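Local coordinates for protein CT398 (Chlamydia trachomatis, PDB 4ILO) that is of unknown function but, with its long coiled-coil hairpin and zinc ribbon, may bind DNA or RNA, at residues 87-90 with 91-94; 70-73 with 74-78. All coordinates share one frame; numbering follows the deposited sequence.

In the fold
Both contacts are local ones at the surface of the coiled-coil hairpin, on the same side of the chain's centre, with centres about 21 Å apart and nearest atoms about 11 Å apart. Interaction 1 sits at the far tip, where the chain leaves helix 2-86 and enters helix 90-171; none of its residues is buried, and a water helps tie the loop to the first turn. Interaction 2 lies wholly within helix 2-86, further down the hairpin. There the backbone bonding is continuous, Ile77 is buried, and one face of the segment packs on helix 90-171, while a glutamine–aspartate bond occupies exposed positions.

Interaction 1: 87-90 with 91-94; sequences VKKM and DEFN
Glu92 lays its carboxylate against Lys89, with OE1 3.6 Å from Lys89 CB, and the same oxygen is linked through a water to Lys88 N. Water 1 accepts from Lys88 N at 2.6 Å and donates to Glu92 OE1 at 2.9 Å, so a loop amide and a side-chain oxygen of the first helical turn share one bridge. An extended chain beyond CG (chi2 164°) carries the carboxylate out to this point, passing obliquely across the Lys89 side chain. The two charged ends stay apart, Lys89 NZ lying 5.0 Å from Glu92 OE2, so any attraction between them acts without direct contact.

Two carbonyls at the helix start are taken up by backbone amides. Phe93 N donates to Lys89 O at 2.9 Å in an almost straight bond (172°), and Asn94 N donates to Met90 O at 2.8 Å with more bend. The Asn94 side chain folds back beside the same Met90 carbonyl, but its ND2, 3.4 Å from Met90 O, is badly angled for a second bond.

Val87 CG2 meets Phe93 CD2 at 4.0 Å, an oblique approach to the ring, while Val87 CG1 lies against the Glu92 side chain. With Lys89 as N-cap residue, this is the start of the returning helix at the tip of an antiparallel helical hairpin.

Interaction 2: 70-73 with 74-78; sequences IQEI and SDQIN
Gln71 and Asp75, one helical turn apart, are joined by a side-chain hydrogen bond: Gln71 NE2 donates to Asp75 OD1 at 3.0 Å, noticeably bent at 139°. The acceptor lies close to the plane of the amide, yet the nitrogen comes to OD1 from above the carboxylate plane, and the two flat groups are turned 37° from one another. A bend at chi2 (50°) brings the glutamine's end round to its partner.

A second polar grip involves Ser74. Its OG donates to Ile70 O at 3.1 Å from above the carbonyl plane, while Ser74 N gives the same oxygen its regular helical bond at 2.9 Å. Arg107 of helix 90-171 also bonds to the hydroxyl, linking this turn to the opposing helix of the coiled-coil hairpin.

The other backbone bonds are the i to i+4 set of an alpha-helix: Asp75 N to Gln71 O, Gln76 N to Glu72 O, and Ile77 N to Ile73 O.

Apolar contact comes from Ile73 and Ile77, where Ile73 CG2 and Ile77 CD1 meet at 4.0 Å. Beyond the segments, Ile70 and Ile73 both rest on Leu110, and Ile77 on Ala103.

Interaction 1: 87-90 with 91-94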
loop_
_atom_site.group_PDB
_atom_site.type_symbol
_atom_site.label_atom_id
_atom_site.label_comp_id
_atom_site.label_asym_id
_atom_site.label_seq_id
_atom_site.Cartn_x
_atom_site.Cartn_y
_atom_site.Cartn_z
ATOM N N VAL A 87 -52.549 20.349 -48.000
ATOM C CA VAL A 87 -53.796 19.632 -47.720
ATOM C C VAL A 87 -55.002 20.548 -47.934
ATOM O O VAL A 87 -54.945 21.777 -47.756
ATOM C CB VAL A 87 -53.843 18.983 -46.315
ATOM C CG1 VAL A 87 -52.968 17.772 -46.251
ATOM C CG2 VAL A 87 -53.536 19.989 -45.238
ATOM N N LYS A 88 -56.125 19.928 -48.257
ATOM C CA LYS A 88 -57.364 20.649 -48.486
ATOM C C LYS A 88 -58.427 20.353 -47.437
ATOM O O LYS A 88 -59.225 21.230 -47.128
ATOM C CB LYS A 88 -57.893 20.332 -49.894
ATOM C CG LYS A 88 -56.898 20.709 -51.001
ATOM C CD LYS A 88 -56.529 22.209 -50.929
ATOM C CE LYS A 88 -55.501 22.617 -52.000
ATOM N NZ LYS A 88 -54.949 23.992 -51.711
ATOM N N LYS A 89 -58.427 19.169 -46.841
ATOM C CA LYS A 89 -59.481 18.808 -45.910
ATOM C C LYS A 89 -59.118 19.203 -44.482
ATOM O O LYS A 89 -57.971 19.036 -44.037
ATOM C CB LYS A 89 -59.780 17.315 -46.021
ATOM C CG LYS A 89 -60.257 16.918 -47.433
ATOM C CD LYS A 89 -60.382 15.422 -47.636
ATOM C CE LYS A 89 -60.799 15.098 -49.078
ATOM N NZ LYS A 89 -60.916 13.634 -49.309
ATOM N N MET A 90 -60.117 19.752 -43.778
ATOM C CA MET A 90 -59.941 20.244 -42.410
ATOM C C MET A 90 -59.428 19.145 -41.479
ATOM O O MET A 90 -58.519 19.379 -40.684
ATOM C CB MET A 90 -61.275 20.826 -41.919
ATOM C CG MET A 90 -61.266 21.908 -40.788
ATOM S SD MET A 90 -60.050 23.268 -40.845
ATOM C CE MET A 90 -59.950 23.653 -42.594
ATOM N N ASP A 91 -59.964 17.932 -41.576
ATOM C CA ASP A 91 -59.477 16.838 -40.726
ATOM C C ASP A 91 -57.971 16.565 -40.930
ATOM O O ASP A 91 -57.240 16.323 -39.963
ATOM C CB ASP A 91 -60.274 15.562 -41.013
ATOM C CG ASP A 91 -61.554 15.447 -40.173
ATOM O OD1 ASP A 91 -61.711 16.236 -39.221
ATOM O OD2 ASP A 91 -62.367 14.523 -40.437
ATOM N N GLU A 92 -57.502 16.537 -42.182
ATOM C CA GLU A 92 -56.075 16.340 -42.433
ATOM C C GLU A 92 -55.269 17.527 -41.963
ATOM O O GLU A 92 -54.198 17.363 -41.354
ATOM C CB GLU A 92 -55.820 16.106 -43.914
ATOM C CG GLU A 92 -56.525 14.840 -44.447
ATOM C CD GLU A 92 -56.606 14.803 -45.979
ATOM O OE1 GLU A 92 -56.493 15.876 -46.628
ATOM O OE2 GLU A 92 -56.797 13.695 -46.530
ATOM N N PHE A 93 -55.759 18.741 -42.229
ATOM C CA PHE A 93 -55.075 19.909 -41.703
ATOM C C PHE A 93 -54.891 19.776 -40.195
ATOM O O PHE A 93 -53.818 20.048 -39.653
ATOM C CB PHE A 93 -55.877 21.173 -42.018
ATOM C CG PHE A 93 -55.119 22.430 -41.716
ATOM C CD1 PHE A 93 -55.195 23.007 -40.469
ATOM C CD2 PHE A 93 -54.293 22.995 -42.663
ATOM C CE1 PHE A 93 -54.475 24.156 -40.177
ATOM C CE2 PHE A 93 -53.565 24.136 -42.377
ATOM C CZ PHE A 93 -53.655 24.713 -41.126
ATOM N N ASN A 94 -55.947 19.367 -39.500
ATOM C CA ASN A 94 -55.942 19.377 -38.048
ATOM C C ASN A 94 -55.029 18.288 -37.519
ATOM O O ASN A 94 -54.342 18.494 -36.519
ATOM C CB ASN A 94 -57.374 19.168 -37.507
ATOM C CG ASN A 94 -58.241 20.450 -37.641
ATOM O OD1 ASN A 94 -57.700 21.552 -37.752
ATOM N ND2 ASN A 94 -59.590 20.302 -37.568
HETATM O O HOH W 1 -56.318 17.499 -49.023
#

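Interaction 2: 70-73 with 74-78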
loop_
_atom_site.group_PDB
_atom_site.type_symbol
_atom_site.label_atom_id
_atom_site.label_comp_id
_atom_site.label_asym_id
_atom_site.label_seq_id
_atom_site.Cartn_x
_atom_site.Cartn_y
_atom_site.Cartn_z
ATOM N N ILE A 70 -32.709 14.314 -32.190
ATOM C CA ILE A 70 -33.254 15.658 -32.352
ATOM C C ILE A 70 -33.302 16.007 -33.829
ATOM O O ILE A 70 -34.340 16.439 -34.363
ATOM C CB ILE A 70 -32.460 16.676 -31.530
ATOM C CG1 ILE A 70 -32.754 16.456 -30.050
ATOM C CG2 ILE A 70 -32.864 18.110 -31.918
ATOM C CD1 ILE A 70 -31.759 17.149 -29.172
ATOM N N GLN A 71 -32.210 15.708 -34.527
ATOM C CA GLN A 71 -32.143 15.921 -35.968
ATOM C C GLN A 71 -33.287 15.216 -36.686
ATOM O O GLN A 71 -33.943 15.783 -37.576
ATOM C CB GLN A 71 -30.802 15.408 -36.495
ATOM C CG GLN A 71 -30.486 15.914 -37.884
ATOM C CD GLN A 71 -30.656 17.408 -37.995
ATOM O OE1 GLN A 71 -29.873 18.182 -37.421
ATOM N NE2 GLN A 71 -31.704 17.836 -38.715
ATOM N N GLU A 72 -33.506 13.953 -36.341
ATOM C CA GLU A 72 -34.541 13.175 -36.988
ATOM C C GLU A 72 -35.940 13.774 -36.733
ATOM O O GLU A 72 -36.783 13.809 -37.633
ATOM C CB GLU A 72 -34.446 11.741 -36.490
ATOM C CG GLU A 72 -35.631 10.894 -36.899
ATOM C CD GLU A 72 -35.752 10.803 -38.426
ATOM O OE1 GLU A 72 -36.897 10.785 -38.957
ATOM O OE2 GLU A 72 -34.687 10.763 -39.092
ATOM N N ILE A 73 -36.226 14.217 -35.512
ATOM C CA ILE A 73 -37.540 14.810 -35.279
ATOM C C ILE A 73 -37.682 16.121 -36.057
ATOM O O ILE A 73 -38.763 16.442 -36.608
ATOM C CB ILE A 73 -37.783 14.986 -33.767
ATOM C CG1 ILE A 73 -37.899 13.629 -33.100
ATOM C CG2 ILE A 73 -39.087 15.738 -33.515
ATOM C CD1 ILE A 73 -38.233 13.721 -31.610
ATOM N N SER A 74 -36.611 16.904 -36.086
ATOM C CA SER A 74 -36.615 18.174 -36.815
ATOM C C SER A 74 -36.892 17.954 -38.291
ATOM O O SER A 74 -37.714 18.667 -38.878
ATOM C CB SER A 74 -35.301 18.935 -36.612
ATOM O OG SER A 74 -35.143 19.282 -35.220
ATOM N N ASP A 75 -36.278 16.932 -38.894
ATOM C CA ASP A 75 -36.566 16.649 -40.301
ATOM C C ASP A 75 -37.998 16.172 -40.484
ATOM O O ASP A 75 -38.604 16.423 -41.518
ATOM C CB ASP A 75 -35.673 15.561 -40.888
ATOM C CG ASP A 75 -34.199 15.927 -40.878
ATOM O OD1 ASP A 75 -33.848 17.135 -40.744
ATOM O OD2 ASP A 75 -33.400 14.971 -41.000
ATOM N N GLN A 76 -38.529 15.448 -39.516
ATOM C CA GLN A 76 -39.882 14.955 -39.659
ATOM C C GLN A 76 -40.888 16.097 -39.535
ATOM O O GLN A 76 -41.893 16.117 -40.235
ATOM C CB GLN A 76 -40.127 13.901 -38.580
ATOM C CG GLN A 76 -41.426 13.168 -38.780
ATOM C CD GLN A 76 -41.543 12.583 -40.198
ATOM O OE1 GLN A 76 -40.607 11.927 -40.711
ATOM N NE2 GLN A 76 -42.682 12.846 -40.845
ATOM N N ILE A 77 -40.646 17.041 -38.631
ATOM C CA ILE A 77 -41.520 18.194 -38.510
ATOM C C ILE A 77 -41.524 18.976 -39.812
ATOM O O ILE A 77 -42.586 19.393 -40.304
ATOM C CB ILE A 77 -41.082 19.051 -37.314
ATOM C CG1 ILE A 77 -41.470 18.369 -35.996
ATOM C CG2 ILE A 77 -41.673 20.510 -37.399
ATOM C CD1 ILE A 77 -40.867 19.124 -34.791
ATOM N N ASN A 78 -40.355 19.144 -40.425
ATOM C CA ASN A 78 -40.310 19.811 -41.729
ATOM C C ASN A 78 -41.129 19.075 -42.766
ATOM O O ASN A 78 -41.819 19.710 -43.576
ATOM C CB ASN A 78 -38.890 19.937 -42.256
ATOM C CG ASN A 78 -38.110 21.034 -41.576
ATOM O OD1 ASN A 78 -38.670 22.095 -41.272
ATOM N ND2 ASN A 78 -36.814 20.794 -41.316
#